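Local coordinates for protein cell death-related nuclease 4 (Caenorhabditis elegans, PDB 5DK5) that digests RNA and DNA as a 3'-5' exonuclease of the DEDDh family and takes part in apoptotic DNA degradation, at residues F18-L24 with G114-C120. Numbering follows the deposited sequence.
Sequences FDTLLIL and GKFAFVC
Ala117 sets its methyl over the centre of the Phe18 ring. This is a CH-pi contact, with CB 3.7 Å from the ring centroid and 9° off the ring normal. Phe18 has CG beside its backbone N (chi1 -58°), which brings the ring against residues 114-117. At the ring's edge, Gly114 O lies 3.4 Å from Phe18 CE1. Leu21 CD2 reaches the same Ala117 methyl, while Leu21 CB meets Val119 CG2.

On the other sheet face, Leu22 CD1 touches two aromatic rings that also meet each other. It lies 3.6 Å from Phe118 CE1 and 3.7 Å from Phe116 CD2. Phe116 places CG between its backbone N and carbonyl carbon (chi1 70°), and Phe118 CZ stands at the edge of its ring. Leu24 CD1 meets the Phe118 ring obliquely from the far end of the strand. Phe145 packs on that ring edge-to-face.

Strands 20-24 and 116-120 run parallel at the middle of the mixed sheet of the RNase H-like exonuclease fold. Leu22 N bonds to Ala117 O (3.1 Å), Val119 N to Leu22 O (2.9 Å) and Leu24 N to Val119 O (2.9 Å). The bond from Ala117 N to Thr20 O is weak.

Helix 191-207 covers Leu21 and Ile23. Strand 20-28 leads directly from Leu24 to the magnesium ligand Asp25. Beside Leu24, the thiol of Cys120 packs on the leucine, with SG 3.8 Å from CD2.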
ATOM      1  N   PHE B  18       5.375 -18.727  35.754  1.00 43.30           N
ATOM      2  CA  PHE B  18       6.534 -18.177  35.055  1.00 42.11           C
ATOM      3  C   PHE B  18       7.215 -17.109  35.906  1.00 41.72           C
ATOM      4  O   PHE B  18       6.547 -16.300  36.546  1.00 40.53           O
ATOM      5  CB  PHE B  18       6.120 -17.582  33.706  1.00 42.73           C
ATOM      6  CG  PHE B  18       5.447 -18.565  32.792  1.00 41.65           C
ATOM      7  CD1 PHE B  18       6.194 -19.380  31.961  1.00 34.71           C
ATOM      8  CD2 PHE B  18       4.067 -18.672  32.763  1.00 41.20           C
ATOM      9  CE1 PHE B  18       5.578 -20.286  31.118  1.00 38.11           C
ATOM     10  CE2 PHE B  18       3.445 -19.576  31.923  1.00 39.48           C
ATOM     11  CZ  PHE B  18       4.202 -20.384  31.100  1.00 37.63           C
ATOM     12  N   ASP B  19       8.545 -17.115  35.913  1.00 45.62           N
ATOM     13  CA  ASP B  19       9.307 -16.085  36.613  1.00 47.73           C
ATOM     14  C   ASP B  19       9.437 -14.821  35.764  1.00 42.30           C
ATOM     15  O   ASP B  19       9.741 -13.746  36.282  1.00 39.29           O
ATOM     16  CB  ASP B  19      10.695 -16.609  36.990  1.00 53.36           C
ATOM     17  CG  ASP B  19      10.694 -17.372  38.302  1.00 61.59           C
ATOM     18  OD1 ASP B  19       9.670 -18.010  38.627  1.00 63.40           O
ATOM     19  OD2 ASP B  19      11.721 -17.330  39.015  1.00 65.79           O
ATOM     20  N   THR B  20       9.205 -14.960  34.461  1.00 41.48           N
ATOM     21  CA  THR B  20       9.308 -13.840  33.531  1.00 38.82           C
ATOM     22  C   THR B  20       8.143 -13.831  32.546  1.00 36.61           C
ATOM     23  O   THR B  20       7.791 -14.863  31.975  1.00 36.14           O
ATOM     24  CB  THR B  20      10.627 -13.887  32.734  1.00 40.43           C
ATOM     25  OG1 THR B  20      11.735 -13.962  33.639  1.00 43.15           O
ATOM     26  CG2 THR B  20      10.777 -12.648  31.855  1.00 40.54           C
ATOM     27  N   LEU B  21       7.551 -12.654  32.362  1.00 34.82           N
ATOM     28  CA  LEU B  21       6.501 -12.453  31.370  1.00 32.61           C
ATOM     29  C   LEU B  21       6.883 -11.326  30.417  1.00 35.40           C
ATOM     30  O   LEU B  21       7.181 -10.209  30.842  1.00 33.44           O
ATOM     31  CB  LEU B  21       5.167 -12.139  32.048  1.00 37.75           C
ATOM     32  CG  LEU B  21       4.564 -13.248  32.913  1.00 34.40           C
ATOM     33  CD1 LEU B  21       3.311 -12.746  33.608  1.00 35.25           C
ATOM     34  CD2 LEU B  21       4.255 -14.485  32.079  1.00 33.89           C
ATOM     35  N   LEU B  22       6.871 -11.631  29.123  1.00 36.25           N
ATOM     36  CA  LEU B  22       7.227 -10.663  28.095  1.00 37.73           C
ATOM     37  C   LEU B  22       5.973 -10.117  27.431  1.00 29.07           C
ATOM     38  O   LEU B  22       5.301 -10.822  26.687  1.00 28.64           O
ATOM     39  CB  LEU B  22       8.138 -11.302  27.047  1.00 37.98           C
ATOM     40  CG  LEU B  22       9.437 -11.923  27.565  1.00 38.38           C
ATOM     41  CD1 LEU B  22      10.218 -12.544  26.417  1.00 38.84           C
ATOM     42  CD2 LEU B  22      10.289 -10.893  28.297  1.00 29.63           C
ATOM     43  N   ILE B  23       5.659  -8.856  27.703  1.00 29.25           N
ATOM     44  CA  ILE B  23       4.500  -8.225  27.092  1.00 28.90           C
ATOM     45  C   ILE B  23       4.838  -7.877  25.644  1.00 27.75           C
ATOM     46  O   ILE B  23       5.637  -6.979  25.386  1.00 27.30           O
ATOM     47  CB  ILE B  23       4.064  -6.963  27.857  1.00 29.61           C
ATOM     48  CG1 ILE B  23       3.593  -7.324  29.268  1.00 31.25           C
ATOM     49  CG2 ILE B  23       2.940  -6.242  27.119  1.00 32.89           C
ATOM     50  CD1 ILE B  23       4.705  -7.417  30.294  1.00 31.65           C
ATOM     51  N   LEU B  24       4.222  -8.593  24.709  1.00 27.51           N
ATOM     52  CA  LEU B  24       4.552  -8.482  23.291  1.00 27.63           C
ATOM     53  C   LEU B  24       3.507  -7.678  22.522  1.00 28.37           C
ATOM     54  O   LEU B  24       2.316  -7.742  22.827  1.00 26.44           O
ATOM     55  CB  LEU B  24       4.695  -9.881  22.685  1.00 29.79           C
ATOM     56  CG  LEU B  24       4.914  -9.983  21.175  1.00 33.85           C
ATOM     57  CD1 LEU B  24       5.811 -11.170  20.867  1.00 36.99           C
ATOM     58  CD2 LEU B  24       3.592 -10.124  20.433  1.00 34.98           C
ATOM     59  N   GLY B 114      10.523 -22.334  27.743  1.00 42.57           N
ATOM     60  CA  GLY B 114       9.353 -22.744  28.501  1.00 41.52           C
ATOM     61  C   GLY B 114       9.245 -22.156  29.896  1.00 39.54           C
ATOM     62  O   GLY B 114       8.256 -22.392  30.591  1.00 41.82           O
ATOM     63  N   LYS B 115      10.253 -21.391  30.308  1.00 45.93           N
ATOM     64  CA  LYS B 115      10.254 -20.762  31.629  1.00 46.77           C
ATOM     65  C   LYS B 115       9.856 -19.289  31.553  1.00 40.65           C
ATOM     66  O   LYS B 115       9.970 -18.550  32.531  1.00 38.53           O
ATOM     67  CB  LYS B 115      11.626 -20.911  32.285  1.00 51.47           C
ATOM     68  CG  LYS B 115      11.932 -22.339  32.704  1.00 54.54           C
ATOM     69  CD  LYS B 115      13.167 -22.419  33.579  1.00 56.90           C
ATOM     70  CE  LYS B 115      13.447 -23.851  34.005  1.00 60.22           C
ATOM     71  NZ  LYS B 115      14.672 -23.957  34.842  1.00 63.95           N
ATOM     72  N   PHE B 116       9.393 -18.872  30.381  1.00 37.07           N
ATOM     73  CA  PHE B 116       8.814 -17.549  30.204  1.00 34.06           C
ATOM     74  C   PHE B 116       7.673 -17.654  29.200  1.00 32.80           C
ATOM     75  O   PHE B 116       7.626 -18.592  28.406  1.00 31.85           O
ATOM     76  CB  PHE B 116       9.867 -16.546  29.728  1.00 33.51           C
ATOM     77  CG  PHE B 116      10.335 -16.780  28.320  1.00 34.68           C
ATOM     78  CD1 PHE B 116      11.354 -17.678  28.055  1.00 36.29           C
ATOM     79  CD2 PHE B 116       9.755 -16.100  27.263  1.00 34.68           C
ATOM     80  CE1 PHE B 116      11.785 -17.895  26.761  1.00 36.05           C
ATOM     81  CE2 PHE B 116      10.182 -16.312  25.966  1.00 34.32           C
ATOM     82  CZ  PHE B 116      11.198 -17.211  25.715  1.00 34.73           C
ATOM     83  N   ALA B 117       6.750 -16.698  29.246  1.00 33.48           N
ATOM     84  CA  ALA B 117       5.609 -16.690  28.336  1.00 31.07           C
ATOM     85  C   ALA B 117       5.284 -15.273  27.883  1.00 41.66           C
ATOM     86  O   ALA B 117       5.497 -14.308  28.619  1.00 30.72           O
ATOM     87  CB  ALA B 117       4.400 -17.319  29.002  1.00 45.78           C
ATOM     88  N   PHE B 118       4.766 -15.159  26.664  1.00 37.62           N
ATOM     89  CA  PHE B 118       4.390 -13.865  26.117  1.00 37.16           C
ATOM     90  C   PHE B 118       2.973 -13.488  26.531  1.00 29.37           C
ATOM     91  O   PHE B 118       2.098 -14.346  26.642  1.00 34.10           O
ATOM     92  CB  PHE B 118       4.513 -13.871  24.591  1.00 34.30           C
ATOM     93  CG  PHE B 118       5.929 -13.928  24.104  1.00 32.33           C
ATOM     94  CD1 PHE B 118       6.691 -12.776  24.019  1.00 31.40           C
ATOM     95  CD2 PHE B 118       6.503 -15.133  23.740  1.00 32.95           C
ATOM     96  CE1 PHE B 118       7.997 -12.825  23.576  1.00 31.31           C
ATOM     97  CE2 PHE B 118       7.809 -15.189  23.298  1.00 31.91           C
ATOM     98  CZ  PHE B 118       8.557 -14.033  23.215  1.00 31.19           C
ATOM     99  N   VAL B 119       2.767 -12.196  26.767  1.00 31.77           N
ATOM    100  CA  VAL B 119       1.461 -11.660  27.124  1.00 33.18           C
ATOM    101  C   VAL B 119       1.004 -10.670  26.059  1.00 32.01           C
ATOM    102  O   VAL B 119       1.778  -9.817  25.622  1.00 30.66           O
ATOM    103  CB  VAL B 119       1.493 -10.962  28.495  1.00 30.94           C
ATOM    104  CG1 VAL B 119       0.109 -10.448  28.873  1.00 42.13           C
ATOM    105  CG2 VAL B 119       2.025 -11.913  29.561  1.00 31.82           C
ATOM    106  N   CYS B 120      -0.253 -10.795  25.645  1.00 32.95           N
ATOM    107  CA  CYS B 120      -0.833  -9.902  24.648  1.00 28.45           C
ATOM    108  C   CYS B 120      -2.234  -9.498  25.089  1.00 29.27           C
ATOM    109  O   CYS B 120      -2.809 -10.113  25.987  1.00 30.28           O
ATOM    110  CB  CYS B 120      -0.871 -10.576  23.275  1.00 30.85           C
ATOM    111  SG  CYS B 120       0.738 -11.156  22.684  1.00 33.17           S
TER